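Side-chain contacts in aspartokinase (Synechocystis, PDB 3L76), which probably catalyses the ATP-dependent phosphorylation of L-aspartate to 4-phospho-L-aspartate, and binds lysine and threonine at its regulatory ACT domains: residues Leu181-Pro185 against Arg186-Glu190; Ile358-Gly362 against Ala363-Gly367; Ala549-Gln553 against Glu554-Ile558. All blocks are in the same frame, centred on the assembly; numbering follows the deposited sequence.

In the fold
All three contacts are local bends in a continuous chain, met in series, so none nests in or crosses another. Contact 1 turns the loop between strands 170-175 and 196-198 of the amino acid kinase region and leans on helix 577-587 of the last ACT domain, joining the kinase and regulatory parts. Contact 2 leads strand 348-361 of an ACT domain toward helix 371-381 and borders a bound lysine. Contact 3, in the last ACT domain again, ends helix 543-552 and leads toward strand 560-563 beside a bound threonine. The centres of contacts 1 and 3 lie about 20 Å apart, those of contacts 2 and 3 about 30 Å, and no two contacts touch.

Contact 1: Leu181-Pro185 against Arg186-Glu190; sequences LTTDP and RLVPE
Asp184 O is gripped by two backbone donors of the turn that follows it: Leu187 N at 2.9 Å and Val188 N at 3.0 Å from Asp184 O. The first N-H stands above the carbonyl plane, while the second lies in it; these bonds from the third and fourth residues after Asp184 close a single tight turn, without a regular helix. The side chain of Asp184 reinforces the same bend, since its OD2 accepts from Arg186 N at 2.9 Å, the donor coming from above the carboxylate plane. Asp184 OD1 forms a salt bridge with Arg186 NH1 at 2.9 Å. This is no flat two-pronged pairing, for the carboxylate and guanidinium planes are turned 64° against each other, and OD2 sits over the guanidinium centre. A bend at chi3 of -98° folds the arginine back over the acid. Leu187 CG rests 3.5 Å from Asp184 OD1. Replacing Asp184 by an alanine would probably leave Arg186 N and the guanidinium without their carboxylate mate and free the arginine to swing away. Thr183 CG2 meets Val188 CB at 3.6 Å, the two side chains crossing at about a right angle, while Thr183 OG1 is hydrogen-bonded to Val438 O. Carboxylate bonding to the N-H two residues on defines an Asx turn, here in the loop between strands 170-175 and 196-198 of the amino acid kinase region, packed on Leu581 and His585 of the ACT-domain helix 577-587.

Contact 2: Ile358-Gly362 against Ala363-Gly367; sequences IAIAG and AGMIG. With LYS (lysine), chain F.
Met365 folds back over Gly362 and Ile360, at the end of the strand it follows. Among the backbone bonds, Met365 N gives a weak one to Gly362 O at 3.3 Å, and Ile366 N reaches Ala363 O at 3.2 Å, closing successive turns of a short 3-10 segment. At the start of this segment Ala363 N is also bound by the carboxylate of Glu219. The apolar contact is made by the methionine methyl: a bend at chi3, 58°, helps to bring Met365 CE to 4.1 Å from Ile360 CG1. The two side chains run at a slant to each other, and Ile371 of helix 371-381 touches both. This is the loop joining the first strand to the first helix of an ACT domain, a place where such domains commonly hold an amino acid effector. Here the bound amino acid is lysine, probably acting as an allosteric effector. The alpha-amino N of the lysine makes a weak hydrogen bond to Met365 O at 3.3 Å, while Met365 SD lies alongside the ligand's aliphatic chain, 3.5 Å from its CG. Ala372 N, Ser392 O, Ser472 OG and Val473 N supply further hydrogen bonds to the same ligand.

Contact 3: Ala549-Gln553 against Glu554-Ile558; sequences AALAQ and ENINI. With THR (threonine), chain C.
A Schellman motif ends helix 543-552 of this ACT domain and steers the chain toward a threonine site. Its signature is a pair of backbone bonds: Ile556 N to Leu551 O at 2.8 Å, and, nested inside, Asn555 N to Ala552 O at 2.6 Å. Asn555 is the C-prime residue, and its positive phi of 51° lets the chain leave the helix and turn back. Glu554 N also reaches Leu551 O, at 3.2 Å, so this last-turn carbonyl is held by two donors from opposite faces of its plane. The new course brings Ile556 back over the helix, where its CB stands 4.1 Å from Leu551 CB. Farther on, Leu551 CD1 touches Ile558 CG1 at 3.9 Å, the side chains crossing at about a right angle; Cys570 of strand 567-573 lies against both residues. Beyond this apolar seam the chain turns its polar groups to the bound threonine. Ile558 N donates to the threonine O and Ile558 O accepts from the threonine N, each at 3.0 Å, a two-way grip; Asp280, Ala285 and Gln304 bind the same ligand. The threonine amino N is also hydrogen-bonded to Asn557 OD1 at 2.6 Å, a reach made possible by a chi1 of -174° that turns the amide away from the backbone N.

Contact 1: Leu181-Pro185 against Arg186-Glu190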
loop_
_atom_site.group_PDB
_atom_site.type_symbol
_atom_site.label_atom_id
_atom_site.label_comp_id
_atom_site.label_asym_id
_atom_site.label_seq_id
_atom_site.Cartn_x
_atom_site.Cartn_y
_atom_site.Cartn_z
ATOM N N LEU A 181 -10.937 -7.640 32.423
ATOM C CA LEU A 181 -11.328 -7.373 33.806
ATOM C C LEU A 181 -12.748 -7.862 34.108
ATOM O O LEU A 181 -13.525 -8.124 33.195
ATOM C CB LEU A 181 -11.193 -5.884 34.119
ATOM C CG LEU A 181 -9.773 -5.345 33.903
ATOM C CD1 LEU A 181 -9.712 -3.821 33.959
ATOM C CD2 LEU A 181 -8.832 -5.957 34.910
ATOM N N THR A 182 -13.066 -7.999 35.395
ATOM C CA THR A 182 -14.388 -8.447 35.840
ATOM C C THR A 182 -15.467 -7.416 35.553
ATOM O O THR A 182 -16.652 -7.750 35.448
ATOM C CB THR A 182 -14.414 -8.757 37.340
ATOM O OG1 THR A 182 -13.776 -7.693 38.057
ATOM C CG2 THR A 182 -13.707 -10.066 37.625
ATOM N N THR A 183 -15.056 -6.159 35.445
ATOM C CA THR A 183 -15.979 -5.109 35.047
ATOM C C THR A 183 -15.227 -3.838 34.674
ATOM O O THR A 183 -13.998 -3.837 34.593
ATOM C CB THR A 183 -17.025 -4.815 36.136
ATOM O OG1 THR A 183 -18.104 -4.077 35.562
ATOM C CG2 THR A 183 -16.414 -4.016 37.269
ATOM N N ASP A 184 -15.978 -2.770 34.428
ATOM C CA ASP A 184 -15.408 -1.488 34.039
ATOM C C ASP A 184 -14.781 -0.780 35.228
ATOM O O ASP A 184 -15.492 -0.283 36.098
ATOM C CB ASP A 184 -16.489 -0.601 33.426
ATOM C CG ASP A 184 -15.990 0.795 33.109
ATOM O OD1 ASP A 184 -16.824 1.668 32.792
ATOM O OD2 ASP A 184 -14.771 1.020 33.177
ATOM N N PRO A 185 -13.440 -0.704 35.245
ATOM C CA PRO A 185 -12.644 -0.138 36.344
ATOM C C PRO A 185 -13.075 1.285 36.650
ATOM O O PRO A 185 -13.032 1.719 37.799
ATOM C CB PRO A 185 -11.224 -0.106 35.774
ATOM C CG PRO A 185 -11.237 -1.013 34.624
ATOM C CD PRO A 185 -12.614 -0.984 34.061
ATOM N N ARG A 186 -13.475 2.001 35.606
ATOM C CA ARG A 186 -13.929 3.373 35.742
ATOM C C ARG A 186 -15.115 3.513 36.697
ATOM O O ARG A 186 -15.316 4.578 37.263
ATOM C CB ARG A 186 -14.263 3.969 34.371
ATOM C CG ARG A 186 -13.043 4.359 33.550
ATOM C CD ARG A 186 -13.438 4.962 32.199
ATOM N NE ARG A 186 -13.387 3.998 31.096
ATOM C CZ ARG A 186 -14.448 3.403 30.555
ATOM N NH1 ARG A 186 -15.667 3.664 31.005
ATOM N NH2 ARG A 186 -14.288 2.546 29.554
ATOM N N LEU A 187 -15.887 2.444 36.886
ATOM C CA LEU A 187 -17.018 2.489 37.811
ATOM C C LEU A 187 -16.769 1.647 39.052
ATOM O O LEU A 187 -17.329 1.914 40.108
ATOM C CB LEU A 187 -18.303 2.032 37.125
ATOM C CG LEU A 187 -18.571 2.559 35.717
ATOM C CD1 LEU A 187 -19.941 2.102 35.237
ATOM C CD2 LEU A 187 -18.468 4.067 35.684
ATOM N N VAL A 188 -15.935 0.623 38.922
ATOM C CA VAL A 188 -15.631 -0.258 40.041
ATOM C C VAL A 188 -14.136 -0.551 40.116
ATOM O O VAL A 188 -13.661 -1.544 39.559
ATOM C CB VAL A 188 -16.411 -1.574 39.937
ATOM C CG1 VAL A 188 -16.134 -2.454 41.146
ATOM C CG2 VAL A 188 -17.909 -1.293 39.787
ATOM N N PRO A 189 -13.386 0.320 40.812
ATOM C CA PRO A 189 -11.920 0.237 40.908
ATOM C C PRO A 189 -11.414 -1.126 41.379
ATOM O O PRO A 189 -10.288 -1.502 41.042
ATOM C CB PRO A 189 -11.574 1.317 41.943
ATOM C CG PRO A 189 -12.699 2.288 41.882
ATOM C CD PRO A 189 -13.928 1.462 41.575
ATOM N N GLU A 190 -12.231 -1.849 42.139
ATOM C CA GLU A 190 -11.837 -3.151 42.664
ATOM C C GLU A 190 -11.931 -4.250 41.609
ATOM O O GLU A 190 -11.735 -5.431 41.913
ATOM C CB GLU A 190 -12.685 -3.525 43.873
ATOM C CG GLU A 190 -12.810 -2.415 44.894
ATOM C CD GLU A 190 -13.741 -1.308 44.441
ATOM O OE1 GLU A 190 -13.351 -0.125 44.516
ATOM O OE2 GLU A 190 -14.866 -1.623 44.006
#

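Contact 2: Ile358-Gly362 against Ala363-Gly367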
loop_
_atom_site.group_PDB
_atom_site.type_symbol
_atom_site.label_atom_id
_atom_site.label_comp_id
_atom_site.label_asym_id
_atom_site.label_seq_id
_atom_site.Cartn_x
_atom_site.Cartn_y
_atom_site.Cartn_z
ATOM N N ILE A 358 -36.716 -21.468 20.782
ATOM C CA ILE A 358 -35.799 -21.446 19.647
ATOM C C ILE A 358 -34.954 -20.193 19.714
ATOM O O ILE A 358 -35.370 -19.186 20.284
ATOM C CB ILE A 358 -36.510 -21.515 18.288
ATOM C CG1 ILE A 358 -37.453 -20.328 18.130
ATOM C CG2 ILE A 358 -37.272 -22.813 18.157
ATOM C CD1 ILE A 358 -38.293 -20.413 16.890
ATOM N N ALA A 359 -33.758 -20.260 19.144
ATOM C CA ALA A 359 -32.872 -19.100 19.139
ATOM C C ALA A 359 -31.989 -19.056 17.914
ATOM O O ALA A 359 -31.699 -20.087 17.281
ATOM C CB ALA A 359 -32.022 -19.101 20.376
ATOM N N ILE A 360 -31.560 -17.849 17.581
ATOM C CA ILE A 360 -30.431 -17.681 16.679
ATOM C C ILE A 360 -29.309 -17.120 17.523
ATOM O O ILE A 360 -29.532 -16.313 18.425
ATOM C CB ILE A 360 -30.758 -16.765 15.503
ATOM C CG1 ILE A 360 -31.124 -15.354 16.007
ATOM C CG2 ILE A 360 -31.871 -17.385 14.664
ATOM C CD1 ILE A 360 -31.421 -14.371 14.883
ATOM N N ALA A 361 -28.095 -17.576 17.255
ATOM C CA ALA A 361 -26.958 -17.178 18.064
ATOM C C ALA A 361 -25.824 -16.778 17.139
ATOM O O ALA A 361 -25.655 -17.368 16.076
ATOM C CB ALA A 361 -26.556 -18.322 18.961
ATOM N N GLY A 362 -25.053 -15.774 17.532
ATOM C CA GLY A 362 -23.982 -15.296 16.678
ATOM C C GLY A 362 -23.349 -13.986 17.071
ATOM O O GLY A 362 -24.044 -12.987 17.317
ATOM N N ALA A 363 -22.017 -13.999 17.125
ATOM C CA ALA A 363 -21.240 -12.800 17.408
ATOM C C ALA A 363 -21.508 -11.678 16.395
ATOM O O ALA A 363 -21.501 -10.498 16.736
ATOM C CB ALA A 363 -19.781 -13.141 17.454
ATOM N N GLY A 364 -21.780 -12.070 15.159
ATOM C CA GLY A 364 -21.967 -11.135 14.068
ATOM C C GLY A 364 -23.204 -10.271 14.153
ATOM O O GLY A 364 -23.455 -9.465 13.256
ATOM N N MET A 365 -23.980 -10.430 15.222
ATOM C CA MET A 365 -25.230 -9.686 15.354
ATOM C C MET A 365 -25.003 -8.475 16.245
ATOM O O MET A 365 -25.773 -7.522 16.215
ATOM C CB MET A 365 -26.367 -10.566 15.899
ATOM C CG MET A 365 -26.308 -10.815 17.419
ATOM S SD MET A 365 -27.761 -11.607 18.162
ATOM C CE MET A 365 -27.862 -13.152 17.244
ATOM N N ILE A 366 -23.936 -8.515 17.035
ATOM C CA ILE A 366 -23.549 -7.371 17.859
ATOM C C ILE A 366 -23.410 -6.081 17.033
ATOM O O ILE A 366 -22.565 -5.992 16.156
ATOM C CB ILE A 366 -22.225 -7.640 18.598
ATOM C CG1 ILE A 366 -22.309 -8.953 19.380
ATOM C CG2 ILE A 366 -21.860 -6.467 19.495
ATOM C CD1 ILE A 366 -21.189 -9.160 20.365
ATOM N N GLY A 367 -24.253 -5.095 17.310
ATOM C CA GLY A 367 -24.155 -3.808 16.649
ATOM C C GLY A 367 -24.693 -3.787 15.236
ATOM O O GLY A 367 -24.722 -2.752 14.586
HETATM N N LYS F . -28.331 -5.623 17.003
HETATM C CA LYS F . -29.234 -6.632 16.437
HETATM C C LYS F . -30.311 -6.050 15.531
HETATM O O LYS F . -30.593 -4.831 15.606
HETATM C CB LYS F . -29.874 -7.476 17.553
HETATM C CG LYS F . -28.872 -8.318 18.338
HETATM C CD LYS F . -29.421 -8.801 19.671
HETATM C CE LYS F . -29.243 -7.752 20.751
HETATM N NZ LYS F . -28.382 -8.226 21.876
HETATM O OXT LYS F . -30.896 -6.810 14.717
#

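Contact 3: Ala549-Gln553 against Glu554-Ile558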
loop_
_atom_site.group_PDB
_atom_site.type_symbol
_atom_site.label_atom_id
_atom_site.label_comp_id
_atom_site.label_asym_id
_atom_site.label_seq_id
_atom_site.Cartn_x
_atom_site.Cartn_y
_atom_site.Cartn_z
ATOM N N ALA A 549 -31.833 -9.774 44.478
ATOM C CA ALA A 549 -31.794 -9.417 45.886
ATOM C C ALA A 549 -30.788 -8.301 46.105
ATOM O O ALA A 549 -30.984 -7.425 46.942
ATOM C CB ALA A 549 -31.445 -10.617 46.731
ATOM N N ALA A 550 -29.710 -8.338 45.334
ATOM C CA ALA A 550 -28.653 -7.345 45.444
ATOM C C ALA A 550 -29.170 -5.953 45.090
ATOM O O ALA A 550 -28.777 -4.963 45.708
ATOM C CB ALA A 550 -27.486 -7.727 44.549
ATOM N N LEU A 551 -30.051 -5.880 44.095
ATOM C CA LEU A 551 -30.590 -4.598 43.661
ATOM C C LEU A 551 -31.665 -4.089 44.624
ATOM O O LEU A 551 -31.786 -2.892 44.863
ATOM C CB LEU A 551 -31.162 -4.707 42.250
ATOM C CG LEU A 551 -30.208 -5.132 41.135
ATOM C CD1 LEU A 551 -30.983 -5.397 39.864
ATOM C CD2 LEU A 551 -29.130 -4.090 40.900
ATOM N N ALA A 552 -32.448 -5.008 45.173
ATOM C CA ALA A 552 -33.499 -4.637 46.094
ATOM C C ALA A 552 -32.929 -4.081 47.394
ATOM O O ALA A 552 -33.476 -3.122 47.947
ATOM C CB ALA A 552 -34.409 -5.826 46.367
ATOM N N GLN A 553 -31.836 -4.682 47.874
ATOM C CA GLN A 553 -31.196 -4.265 49.125
ATOM C C GLN A 553 -30.696 -2.836 49.021
ATOM O O GLN A 553 -30.477 -2.166 50.025
ATOM C CB GLN A 553 -30.042 -5.198 49.501
ATOM C CG GLN A 553 -30.471 -6.626 49.801
ATOM C CD GLN A 553 -29.301 -7.590 49.871
ATOM O OE1 GLN A 553 -28.155 -7.210 49.641
ATOM N NE2 GLN A 553 -29.587 -8.848 50.182
ATOM N N GLU A 554 -30.514 -2.378 47.793
ATOM C CA GLU A 554 -30.138 -1.001 47.528
ATOM C C GLU A 554 -31.367 -0.189 47.166
ATOM O O GLU A 554 -31.248 0.936 46.710
ATOM C CB GLU A 554 -29.120 -0.944 46.384
ATOM C CG GLU A 554 -27.695 -1.141 46.844
ATOM C CD GLU A 554 -27.187 0.069 47.581
ATOM O OE1 GLU A 554 -26.734 -0.085 48.731
ATOM O OE2 GLU A 554 -27.267 1.182 47.013
ATOM N N ASN A 555 -32.544 -0.774 47.371
ATOM C CA ASN A 555 -33.813 -0.165 46.980
ATOM C C ASN A 555 -33.802 0.304 45.528
ATOM O O ASN A 555 -34.089 1.458 45.225
ATOM C CB ASN A 555 -34.198 0.980 47.923
ATOM C CG ASN A 555 -35.669 1.335 47.836
ATOM O OD1 ASN A 555 -36.247 1.395 46.755
ATOM N ND2 ASN A 555 -36.282 1.568 48.979
ATOM N N ILE A 556 -33.455 -0.610 44.633
ATOM C CA ILE A 556 -33.385 -0.318 43.209
ATOM C C ILE A 556 -34.491 -1.091 42.490
ATOM O O ILE A 556 -34.595 -2.315 42.595
ATOM C CB ILE A 556 -31.986 -0.674 42.637
ATOM C CG1 ILE A 556 -30.947 0.327 43.120
ATOM C CG2 ILE A 556 -31.989 -0.689 41.126
ATOM C CD1 ILE A 556 -29.526 -0.036 42.749
ATOM N N ASN A 557 -35.344 -0.375 41.778
ATOM C CA ASN A 557 -36.450 -1.034 41.117
ATOM C C ASN A 557 -36.021 -1.651 39.796
ATOM O O ASN A 557 -35.249 -1.059 39.041
ATOM C CB ASN A 557 -37.610 -0.064 40.899
ATOM C CG ASN A 557 -38.838 -0.750 40.338
ATOM O OD1 ASN A 557 -39.322 -1.735 40.898
ATOM N ND2 ASN A 557 -39.345 -0.237 39.220
ATOM N N ILE A 558 -36.539 -2.839 39.513
ATOM C CA ILE A 558 -36.197 -3.524 38.279
ATOM C C ILE A 558 -37.297 -3.318 37.249
ATOM O O ILE A 558 -38.409 -3.819 37.411
ATOM C CB ILE A 558 -35.965 -5.022 38.516
ATOM C CG1 ILE A 558 -34.879 -5.228 39.578
ATOM C CG2 ILE A 558 -35.600 -5.714 37.205
ATOM C CD1 ILE A 558 -34.711 -6.664 40.000
HETATM N N THR C . -40.103 -4.028 39.932
HETATM C CA THR C . -40.111 -5.311 40.648
HETATM C C THR C . -38.820 -5.539 41.428
HETATM O O THR C . -37.890 -4.717 41.358
HETATM C CB THR C . -40.379 -6.499 39.705
HETATM O OG1 THR C . -39.333 -6.588 38.722
HETATM C CG2 THR C . -41.708 -6.298 38.990
HETATM O OXT THR C . -38.710 -6.531 42.159
#